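Local coordinates for putative S41 protease (Bacteroides fragilis NCTC 9343, PDB 3K50), which is a putative serine protease of peptidase family S41 that probably cleaves peptide bonds and carries a PDZ domain, its substrates being unknown, at residues 91-97 with 109-115; 72-78 with 127-133; 229-233 with 382-387. All blocks are in the same frame, centred on the assembly; numbering follows the deposited sequence.

Contact 1. Residues 91-97 with 109-115; sequences NALISYV and QRGHWIM
Leu93 lies against one face of the Trp113 indole. Its CD1 sits 3.6 Å from the centroid of the five-membered ring of Trp113 and 17° off the ring normal, a CH-pi contact. CG of Leu93 is anti to the backbone N (chi1 175°), which sets the side chain against the indole; CD1 lies over the face and CD2 comes near Trp113 CZ2. Asn91 CB approaches the same ring obliquely, 3.6 Å from Trp113 CE3. At that end a water lies within hydrogen-bonding reach of Asn91 OD1 and the backbone O of Met115, a selenomethionine, but it may not serve both at once.

The other face of the sheet carries Ala92 and Ile114. Next to them, Ile94 CD1 meets Ile114 CG1 at 4.0 Å, the two side chains crossing at a slant. The backbones run antiparallel. Ala92 and Ile114 are a hydrogen-bonded pair, with Ala92 N to Ile114 O 2.9 Å and Ile114 N to Ala92 O 2.8 Å. Ile94 N gives a nearly straight bond to His112 O.

A type II turn from Gln109 to His112 leads into the second strand. Arg110 reaches back from it with an extended chain. Its NH1 meets a lone pair of Ser95 O at 2.9 Å, in the guanidinium plane. Leu380 O and Glu372 hold other nitrogens of the same group. The two strands are inner neighbours in the five-stranded antiparallel sheet of the PDZ-like domain.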
loop_
_atom_site.group_PDB
_atom_site.type_symbol
_atom_site.label_atom_id
_atom_site.label_comp_id
_atom_site.label_asym_id
_atom_site.label_seq_id
_atom_site.Cartn_x
_atom_site.Cartn_y
_atom_site.Cartn_z
ATOM N N ASN A 91 20.439 6.367 -12.822
ATOM C CA ASN A 91 19.239 6.273 -13.655
ATOM C C ASN A 91 18.063 5.986 -12.727
ATOM O O ASN A 91 18.198 5.195 -11.796
ATOM C CB ASN A 91 19.375 5.162 -14.689
ATOM C CG ASN A 91 20.372 5.491 -15.762
ATOM O OD1 ASN A 91 20.407 6.602 -16.243
ATOM N ND2 ASN A 91 21.172 4.497 -16.176
ATOM N N ALA A 92 16.919 6.636 -12.964
ATOM C CA ALA A 92 15.729 6.433 -12.145
ATOM C C ALA A 92 14.689 5.510 -12.838
ATOM O O ALA A 92 14.066 5.898 -13.834
ATOM C CB ALA A 92 15.089 7.781 -11.762
ATOM N N LEU A 93 14.512 4.304 -12.305
ATOM C CA LEU A 93 13.568 3.335 -12.833
ATOM C C LEU A 93 12.175 3.648 -12.283
ATOM O O LEU A 93 11.974 3.598 -11.071
ATOM C CB LEU A 93 13.964 1.893 -12.436
ATOM C CG LEU A 93 12.994 0.779 -12.817
ATOM C CD1 LEU A 93 12.702 0.824 -14.303
ATOM C CD2 LEU A 93 13.503 -0.635 -12.433
ATOM N N ILE A 94 11.212 3.926 -13.174
ATOM C CA ILE A 94 9.849 4.280 -12.732
ATOM C C ILE A 94 9.074 3.039 -12.296
ATOM O O ILE A 94 8.976 2.083 -13.062
ATOM C CB ILE A 94 9.102 5.087 -13.828
ATOM C CG1 ILE A 94 9.829 6.422 -14.034
ATOM C CG2 ILE A 94 7.638 5.301 -13.415
ATOM C CD1 ILE A 94 9.329 7.276 -15.222
ATOM N N SER A 95 8.496 3.076 -11.087
ATOM C CA SER A 95 7.762 1.990 -10.519
ATOM C C SER A 95 6.228 2.192 -10.497
ATOM O O SER A 95 5.523 1.245 -10.337
ATOM C CB SER A 95 8.196 1.807 -9.051
ATOM O OG SER A 95 7.963 3.031 -8.306
ATOM N N TYR A 96 5.739 3.419 -10.620
ATOM C CA TYR A 96 4.315 3.729 -10.481
ATOM C C TYR A 96 4.100 5.122 -11.079
ATOM O O TYR A 96 4.950 6.041 -10.868
ATOM C CB TYR A 96 3.953 3.728 -8.999
ATOM C CG TYR A 96 2.481 3.801 -8.688
ATOM C CD1 TYR A 96 1.884 4.987 -8.512
ATOM C CD2 TYR A 96 1.720 2.649 -8.461
ATOM C CE1 TYR A 96 0.545 5.082 -8.193
ATOM C CE2 TYR A 96 0.411 2.729 -8.122
ATOM C CZ TYR A 96 -0.176 3.960 -7.992
ATOM O OH TYR A 96 -1.507 4.094 -7.673
ATOM N N VAL A 97 3.038 5.279 -11.876
ATOM C CA VAL A 97 2.668 6.585 -12.447
ATOM C C VAL A 97 1.224 6.865 -12.043
ATOM O O VAL A 97 0.322 6.035 -12.300
ATOM C CB VAL A 97 2.805 6.565 -13.981
ATOM C CG1 VAL A 97 2.253 7.865 -14.642
ATOM C CG2 VAL A 97 4.260 6.364 -14.341
ATOM N N GLN A 109 5.788 5.602 -18.209
ATOM C CA GLN A 109 5.183 4.372 -17.765
ATOM C C GLN A 109 6.125 3.640 -16.852
ATOM O O GLN A 109 7.336 3.807 -16.943
ATOM C CB GLN A 109 4.968 3.423 -18.961
ATOM C CG GLN A 109 4.040 3.888 -20.021
ATOM C CD GLN A 109 3.748 2.797 -20.998
ATOM O OE1 GLN A 109 3.132 1.780 -20.653
ATOM N NE2 GLN A 109 4.203 2.978 -22.210
ATOM N N ARG A 110 5.582 2.791 -16.018
ATOM C CA ARG A 110 6.397 1.861 -15.241
ATOM C C ARG A 110 7.309 1.053 -16.171
ATOM O O ARG A 110 6.836 0.498 -17.182
ATOM C CB ARG A 110 5.453 0.948 -14.450
ATOM C CG ARG A 110 6.167 -0.170 -13.741
ATOM C CD ARG A 110 5.216 -1.016 -13.001
ATOM N NE ARG A 110 5.870 -2.288 -12.537
ATOM C CZ ARG A 110 6.379 -2.459 -11.333
ATOM N NH1 ARG A 110 6.335 -1.486 -10.456
ATOM N NH2 ARG A 110 6.928 -3.592 -10.988
ATOM N N GLY A 111 8.609 0.990 -15.851
ATOM C CA GLY A 111 9.611 0.324 -16.682
ATOM C C GLY A 111 10.452 1.327 -17.467
ATOM O O GLY A 111 11.504 0.999 -17.980
ATOM N N HIS A 112 9.970 2.549 -17.605
ATOM C CA HIS A 112 10.798 3.585 -18.183
ATOM C C HIS A 112 11.821 4.016 -17.161
ATOM O O HIS A 112 11.575 3.991 -15.946
ATOM C CB HIS A 112 9.994 4.816 -18.562
ATOM C CG HIS A 112 9.295 4.700 -19.872
ATOM N ND1 HIS A 112 8.032 5.195 -20.080
ATOM C CD2 HIS A 112 9.687 4.149 -21.048
ATOM C CE1 HIS A 112 7.675 4.958 -21.325
ATOM N NE2 HIS A 112 8.661 4.323 -21.931
ATOM N N TRP A 113 12.961 4.453 -17.668
ATOM C CA TRP A 113 14.048 4.936 -16.828
ATOM C C TRP A 113 14.321 6.376 -17.201
ATOM O O TRP A 113 14.403 6.677 -18.394
ATOM C CB TRP A 113 15.323 4.168 -17.095
ATOM C CG TRP A 113 15.308 2.711 -16.782
ATOM C CD1 TRP A 113 14.672 1.743 -17.468
ATOM C CD2 TRP A 113 16.062 2.049 -15.760
ATOM N NE1 TRP A 113 14.946 0.507 -16.927
ATOM C CE2 TRP A 113 15.797 0.669 -15.874
ATOM C CE3 TRP A 113 16.906 2.488 -14.739
ATOM C CZ2 TRP A 113 16.338 -0.273 -15.003
ATOM C CZ3 TRP A 113 17.476 1.548 -13.901
ATOM C CH2 TRP A 113 17.181 0.169 -14.043
ATOM N N ILE A 114 14.383 7.267 -16.215
ATOM C CA ILE A 114 14.760 8.660 -16.454
ATOM C C ILE A 114 16.296 8.695 -16.377
ATOM O O ILE A 114 16.889 8.296 -15.365
ATOM C CB ILE A 114 14.154 9.620 -15.453
ATOM C CG1 ILE A 114 12.628 9.569 -15.463
ATOM C CG2 ILE A 114 14.526 11.053 -15.796
ATOM C CD1 ILE A 114 11.997 10.506 -14.391
HETATM N N MSE A 115 16.937 9.151 -17.447
HETATM C CA MSE A 115 18.414 9.152 -17.558
HETATM C C MSE A 115 19.076 10.533 -17.465
HETATM O O MSE A 115 20.241 10.628 -17.050
HETATM C CB MSE A 115 18.845 8.506 -18.867
HETATM C CG MSE A 115 18.345 7.103 -19.042
HETATM SE SE MSE A 115 18.866 6.350 -20.714
HETATM C CE MSE A 115 20.733 5.764 -20.300
HETATM O O HOH W 1 22.257 8.210 -17.360
#

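Contact 2. Residues 72-78 with 127-133; sequences PSYGFDY and ESELLQG
Tyr74, just before edge strand 76-82 of the PDZ-like domain, and Phe76 and Tyr78 within it pack on loop 127-133, which includes the 3-10 segment 128-130. Leu130 is central. Its CD1 lies over one face of the Tyr78 ring, 4.2 Å from the centroid, in a CH-pi contact. Its CD2 touches Phe76 CZ at 4.0 Å. Both rings have CG between the backbone N and the carbonyl carbon (chi1 67° for Tyr78, 70° for Phe76), and this turns them to the same leucine. Tyr78 OH donates to Glu127 OE2 at 2.8 Å, meeting the oxygen on its anti side, with ring and carboxylate planes 75° apart.

The Tyr74 ring presents its edge to the backbone of the turn, with CD2 3.3 Å from Leu130 O. Its hydroxyl bonds to Ser134 O, just past the segment. The backbone is tied as well: Tyr74 N donates to Leu131 O at 3.1 Å. A water bridges Phe76 O and Leu130 O.

Further out, Ile114 and Met117 of strand 113-117 pack on Leu130, and Ile94 and Ile114 pack on Phe76. At the start of the next strand, Arg136 NH1 forms a salt bridge with Glu129 OE1.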
loop_
_atom_site.group_PDB
_atom_site.type_symbol
_atom_site.label_atom_id
_atom_site.label_comp_id
_atom_site.label_asym_id
_atom_site.label_seq_id
_atom_site.Cartn_x
_atom_site.Cartn_y
_atom_site.Cartn_z
ATOM N N PRO A 72 2.655 19.076 -3.646
ATOM C CA PRO A 72 2.734 18.901 -5.121
ATOM C C PRO A 72 3.815 17.933 -5.572
ATOM O O PRO A 72 4.847 17.790 -4.905
ATOM C CB PRO A 72 3.012 20.307 -5.650
ATOM C CG PRO A 72 2.647 21.234 -4.552
ATOM C CD PRO A 72 2.799 20.488 -3.243
ATOM N N SER A 73 3.572 17.263 -6.700
ATOM C CA SER A 73 4.518 16.246 -7.211
ATOM C C SER A 73 4.282 16.002 -8.677
ATOM O O SER A 73 3.292 16.489 -9.228
ATOM C CB SER A 73 4.412 14.915 -6.443
ATOM O OG SER A 73 3.188 14.229 -6.675
ATOM N N TYR A 74 5.233 15.303 -9.310
ATOM C CA TYR A 74 5.152 15.007 -10.755
ATOM C C TYR A 74 4.249 13.784 -11.055
ATOM O O TYR A 74 3.800 13.594 -12.182
ATOM C CB TYR A 74 6.547 14.778 -11.308
ATOM C CG TYR A 74 7.407 16.035 -11.466
ATOM C CD1 TYR A 74 7.035 17.072 -12.336
ATOM C CD2 TYR A 74 8.611 16.136 -10.815
ATOM C CE1 TYR A 74 7.846 18.229 -12.493
ATOM C CE2 TYR A 74 9.449 17.239 -10.991
ATOM C CZ TYR A 74 9.066 18.273 -11.821
ATOM O OH TYR A 74 9.911 19.319 -11.951
ATOM N N GLY A 75 4.007 12.969 -10.039
ATOM C CA GLY A 75 3.113 11.839 -10.132
ATOM C C GLY A 75 3.801 10.518 -10.418
ATOM O O GLY A 75 3.150 9.607 -10.947
ATOM N N PHE A 76 5.100 10.372 -10.119
ATOM C CA PHE A 76 5.731 9.048 -10.292
ATOM C C PHE A 76 6.628 8.650 -9.137
ATOM O O PHE A 76 7.185 9.498 -8.462
ATOM C CB PHE A 76 6.514 8.958 -11.587
ATOM C CG PHE A 76 7.799 9.809 -11.601
ATOM C CD1 PHE A 76 7.751 11.143 -11.916
ATOM C CD2 PHE A 76 9.038 9.234 -11.303
ATOM C CE1 PHE A 76 8.904 11.911 -11.934
ATOM C CE2 PHE A 76 10.175 9.998 -11.284
ATOM C CZ PHE A 76 10.108 11.335 -11.619
ATOM N N ASP A 77 6.736 7.349 -8.907
ATOM C CA ASP A 77 7.688 6.805 -7.938
ATOM C C ASP A 77 8.806 6.155 -8.695
ATOM O O ASP A 77 8.617 5.698 -9.821
ATOM C CB ASP A 77 7.054 5.757 -7.018
ATOM C CG ASP A 77 6.065 6.349 -6.050
ATOM O OD1 ASP A 77 6.192 7.574 -5.779
ATOM O OD2 ASP A 77 5.150 5.599 -5.584
ATOM N N TYR A 78 9.968 6.050 -8.056
ATOM C CA TYR A 78 11.136 5.524 -8.711
ATOM C C TYR A 78 12.157 4.871 -7.780
ATOM O O TYR A 78 12.037 4.961 -6.592
ATOM C CB TYR A 78 11.858 6.684 -9.395
ATOM C CG TYR A 78 12.424 7.658 -8.385
ATOM C CD1 TYR A 78 11.636 8.685 -7.879
ATOM C CD2 TYR A 78 13.719 7.532 -7.905
ATOM C CE1 TYR A 78 12.109 9.562 -6.955
ATOM C CE2 TYR A 78 14.203 8.398 -6.948
ATOM C CZ TYR A 78 13.389 9.425 -6.485
ATOM O OH TYR A 78 13.840 10.314 -5.541
ATOM N N GLU A 127 18.537 14.650 -6.680
ATOM C CA GLU A 127 17.468 13.625 -6.600
ATOM C C GLU A 127 16.074 14.162 -6.228
ATOM O O GLU A 127 15.016 13.648 -6.697
ATOM C CB GLU A 127 17.836 12.526 -5.570
ATOM C CG GLU A 127 16.843 11.369 -5.533
ATOM C CD GLU A 127 17.073 10.347 -4.439
ATOM O OE1 GLU A 127 18.121 10.392 -3.756
ATOM O OE2 GLU A 127 16.175 9.492 -4.265
ATOM N N SER A 128 16.045 15.177 -5.369
ATOM C CA SER A 128 14.772 15.730 -4.909
ATOM C C SER A 128 14.122 16.502 -6.068
ATOM O O SER A 128 12.914 16.742 -6.047
ATOM C CB SER A 128 14.936 16.570 -3.605
ATOM O OG SER A 128 15.552 17.840 -3.834
ATOM N N GLU A 129 14.888 16.837 -7.109
ATOM C CA GLU A 129 14.272 17.464 -8.297
ATOM C C GLU A 129 13.375 16.475 -9.055
ATOM O O GLU A 129 12.630 16.873 -9.938
ATOM C CB GLU A 129 15.293 18.049 -9.261
ATOM C CG GLU A 129 16.176 19.123 -8.632
ATOM C CD GLU A 129 17.120 19.764 -9.623
ATOM O OE1 GLU A 129 17.085 19.412 -10.832
ATOM O OE2 GLU A 129 17.899 20.632 -9.187
ATOM N N LEU A 130 13.500 15.190 -8.760
ATOM C CA LEU A 130 12.586 14.168 -9.339
ATOM C C LEU A 130 11.179 14.187 -8.732
ATOM O O LEU A 130 10.250 13.637 -9.318
ATOM C CB LEU A 130 13.168 12.761 -9.140
ATOM C CG LEU A 130 14.410 12.528 -10.009
ATOM C CD1 LEU A 130 15.249 11.332 -9.572
ATOM C CD2 LEU A 130 14.000 12.433 -11.504
ATOM N N LEU A 131 11.037 14.800 -7.555
ATOM C CA LEU A 131 9.789 14.799 -6.817
ATOM C C LEU A 131 8.845 15.917 -7.233
ATOM O O LEU A 131 7.644 15.705 -7.354
ATOM C CB LEU A 131 10.099 14.902 -5.337
ATOM C CG LEU A 131 10.765 13.716 -4.648
ATOM C CD1 LEU A 131 11.050 14.112 -3.198
ATOM C CD2 LEU A 131 9.865 12.505 -4.662
ATOM N N GLN A 132 9.383 17.094 -7.482
ATOM C CA GLN A 132 8.569 18.253 -7.852
ATOM C C GLN A 132 9.415 19.332 -8.466
ATOM O O GLN A 132 10.631 19.287 -8.352
ATOM C CB GLN A 132 7.918 18.814 -6.602
ATOM C CG GLN A 132 8.903 18.899 -5.459
ATOM C CD GLN A 132 8.465 19.858 -4.404
ATOM O OE1 GLN A 132 7.340 19.777 -3.894
ATOM N NE2 GLN A 132 9.351 20.803 -4.071
ATOM N N GLY A 133 8.767 20.303 -9.105
ATOM C CA GLY A 133 9.468 21.404 -9.724
ATOM C C GLY A 133 8.744 21.922 -10.940
ATOM O O GLY A 133 7.553 21.668 -11.126
HETATM O O HOH W 2 7.306 12.404 -8.583
#

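Contact 3. Residues 229-233 with 382-387; sequences LDLRY and FGNTNE
A buried salt-bridge network joins strand 226-230 and the residues just after it, in the ClpP/crotonase-like domain of the S41 family, to the loop before helix 388-398. Arg232 is its centre and is gripped by the carboxylates of Asp230 and Glu387, with Glu372 as a third partner. Glu387 meets it end-on: NH1 of Arg232 bonds to OE2 of Glu387 at 2.9 Å, and NH2 of Arg232 to OE1 of Glu387 at 3.0 Å. Both glutamate oxygens lie near the guanidinium plane, but the arginine comes from above the carboxylate plane, and the two planes stand 60° apart.

Asp230 holds the same group side-on. Arg232 NE bonds to the syn lone pair of Asp230 OD1 at 2.9 Å, and the bond is nearly straight (172°). NH2 of Arg232 reaches OD2 of Asp230 at 2.8 Å. This double grip fixes the guanidinium in both position and rotation. The arginine chain is bent at chi3 (77°), which swings the group back toward Asp230.

Phe382 fills in beside the charges. Its CE1 sits over one face of the guanidinium, 3.7 Å from Arg232 NE, and the ring stands steeply to that plane, so the phenyl edge does the touching. Phe382 CZ also meets Tyr233 CE2 at 3.8 Å. On the tyrosine, Arg232 CG lies over the centre of the ring, and the hydroxyl bonds to Glu372.

Tyr191 bonds to Asp230 OD2, and Glu372 forms a salt bridge with Arg232 NH1. The three carboxylates probably offset the charge of Arg232 and of Arg110, whose NH2 lies close to Arg232 NH1.

Glu387 is the N-cap of helix 388-398 and its carboxylate accepts from Leu389 N and Leu390 N. The contact therefore links this helix start to strand 226-230, with strands 187-194 and 292-297 as its sheet neighbours.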
loop_
_atom_site.group_PDB
_atom_site.type_symbol
_atom_site.label_atom_id
_atom_site.label_comp_id
_atom_site.label_asym_id
_atom_site.label_seq_id
_atom_site.Cartn_x
_atom_site.Cartn_y
_atom_site.Cartn_z
ATOM N N LEU A 229 -4.707 -10.366 -6.861
ATOM C CA LEU A 229 -4.864 -9.084 -6.164
ATOM C C LEU A 229 -3.447 -8.506 -5.876
ATOM O O LEU A 229 -2.707 -9.038 -5.048
ATOM C CB LEU A 229 -5.644 -9.307 -4.875
ATOM C CG LEU A 229 -5.872 -8.140 -3.910
ATOM C CD1 LEU A 229 -6.809 -7.127 -4.459
ATOM C CD2 LEU A 229 -6.413 -8.707 -2.525
ATOM N N ASP A 230 -3.098 -7.415 -6.567
ATOM C CA ASP A 230 -1.780 -6.812 -6.488
ATOM C C ASP A 230 -1.780 -5.716 -5.403
ATOM O O ASP A 230 -2.290 -4.620 -5.598
ATOM C CB ASP A 230 -1.412 -6.303 -7.909
ATOM C CG ASP A 230 0.017 -5.869 -8.043
ATOM O OD1 ASP A 230 0.698 -5.678 -7.018
ATOM O OD2 ASP A 230 0.490 -5.742 -9.202
ATOM N N LEU A 231 -1.258 -6.061 -4.217
ATOM C CA LEU A 231 -1.148 -5.158 -3.079
ATOM C C LEU A 231 0.318 -4.766 -2.833
ATOM O O LEU A 231 0.723 -4.335 -1.758
ATOM C CB LEU A 231 -1.679 -5.883 -1.854
ATOM C CG LEU A 231 -3.117 -6.361 -1.871
ATOM C CD1 LEU A 231 -3.527 -7.067 -0.507
ATOM C CD2 LEU A 231 -4.073 -5.202 -2.224
ATOM N N ARG A 232 1.146 -4.887 -3.840
ATOM C CA ARG A 232 2.569 -4.719 -3.591
ATOM C C ARG A 232 3.050 -3.416 -2.959
ATOM O O ARG A 232 4.100 -3.426 -2.295
ATOM C CB ARG A 232 3.390 -5.006 -4.867
ATOM C CG ARG A 232 3.409 -3.901 -5.887
ATOM C CD ARG A 232 4.216 -4.344 -7.086
ATOM N NE ARG A 232 3.465 -5.252 -7.939
ATOM C CZ ARG A 232 3.950 -5.913 -8.994
ATOM N NH1 ARG A 232 5.248 -5.874 -9.304
ATOM N NH2 ARG A 232 3.121 -6.687 -9.708
ATOM N N TYR A 233 2.370 -2.313 -3.230
ATOM C CA TYR A 233 2.752 -1.043 -2.708
ATOM C C TYR A 233 1.656 -0.497 -1.826
ATOM O O TYR A 233 1.675 0.682 -1.508
ATOM C CB TYR A 233 3.041 -0.017 -3.859
ATOM C CG TYR A 233 4.094 -0.402 -4.828
ATOM C CD1 TYR A 233 5.271 -1.052 -4.400
ATOM C CD2 TYR A 233 4.004 -0.016 -6.200
ATOM C CE1 TYR A 233 6.199 -1.425 -5.295
ATOM C CE2 TYR A 233 4.997 -0.348 -7.092
ATOM C CZ TYR A 233 6.084 -1.054 -6.629
ATOM O OH TYR A 233 7.058 -1.445 -7.525
ATOM N N PHE A 382 1.966 -2.664 -14.994
ATOM C CA PHE A 382 1.036 -3.556 -14.306
ATOM C C PHE A 382 -0.011 -4.157 -15.246
ATOM O O PHE A 382 -0.566 -3.489 -16.123
ATOM C CB PHE A 382 0.331 -2.809 -13.201
ATOM C CG PHE A 382 1.249 -2.244 -12.154
ATOM C CD1 PHE A 382 1.933 -3.091 -11.285
ATOM C CD2 PHE A 382 1.321 -0.884 -11.948
ATOM C CE1 PHE A 382 2.726 -2.561 -10.295
ATOM C CE2 PHE A 382 2.097 -0.363 -10.983
ATOM C CZ PHE A 382 2.790 -1.207 -10.124
ATOM N N GLY A 383 -0.272 -5.440 -15.075
ATOM C CA GLY A 383 -1.235 -6.128 -15.916
ATOM C C GLY A 383 -0.637 -6.685 -17.215
ATOM O O GLY A 383 -1.299 -7.470 -17.882
ATOM N N ASN A 384 0.599 -6.333 -17.574
ATOM C CA ASN A 384 1.285 -6.969 -18.709
ATOM C C ASN A 384 1.581 -8.365 -18.192
ATOM O O ASN A 384 2.152 -8.492 -17.140
ATOM C CB ASN A 384 2.553 -6.181 -19.072
ATOM C CG ASN A 384 3.342 -6.777 -20.226
ATOM O OD1 ASN A 384 3.624 -7.979 -20.267
ATOM N ND2 ASN A 384 3.808 -5.904 -21.122
ATOM N N THR A 385 1.183 -9.430 -18.903
ATOM C CA THR A 385 1.328 -10.793 -18.379
ATOM C C THR A 385 2.763 -11.274 -18.225
ATOM O O THR A 385 3.036 -12.291 -17.545
ATOM C CB THR A 385 0.535 -11.824 -19.218
ATOM O OG1 THR A 385 0.973 -11.764 -20.558
ATOM C CG2 THR A 385 -1.023 -11.542 -19.176
ATOM N N ASN A 386 3.708 -10.555 -18.816
ATOM C CA ASN A 386 5.120 -10.897 -18.624
ATOM C C ASN A 386 5.718 -10.147 -17.435
ATOM O O ASN A 386 6.867 -10.391 -17.076
ATOM C CB ASN A 386 5.933 -10.588 -19.850
ATOM C CG ASN A 386 5.525 -11.396 -21.073
ATOM O OD1 ASN A 386 5.390 -10.832 -22.151
ATOM N ND2 ASN A 386 5.376 -12.713 -20.923
ATOM N N GLU A 387 4.938 -9.283 -16.775
ATOM C CA GLU A 387 5.428 -8.571 -15.613
ATOM C C GLU A 387 5.732 -9.614 -14.565
ATOM O O GLU A 387 4.908 -10.498 -14.339
ATOM C CB GLU A 387 4.433 -7.546 -15.088
ATOM C CG GLU A 387 4.980 -6.766 -13.858
ATOM C CD GLU A 387 4.762 -7.488 -12.530
ATOM O OE1 GLU A 387 3.661 -8.025 -12.366
ATOM O OE2 GLU A 387 5.667 -7.478 -11.645
#

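From the N terminus, the chain enters contact 2 at 72-78 and runs through strands 76-82 and 90-97. Contact 1 opens at 91-97 and closes at 109-115, around a loop holding helix 102-105. Contact 2 closes afterwards at 127-133, so contact 1 is nested within it. The two share a sheet: Ser95 N and Tyr96 O pair with the backbone of Asp77, and Phe76 packs on Ile114. Contact 3 comes later in the chain, joining 229-233 to 382-387 across a long excursion. It meets contact 1 through Arg110, whose NH1 bonds to Tyr233 OH. This ties the PDZ-like domain to the protease domain. Contacts 2 and 3 do not touch.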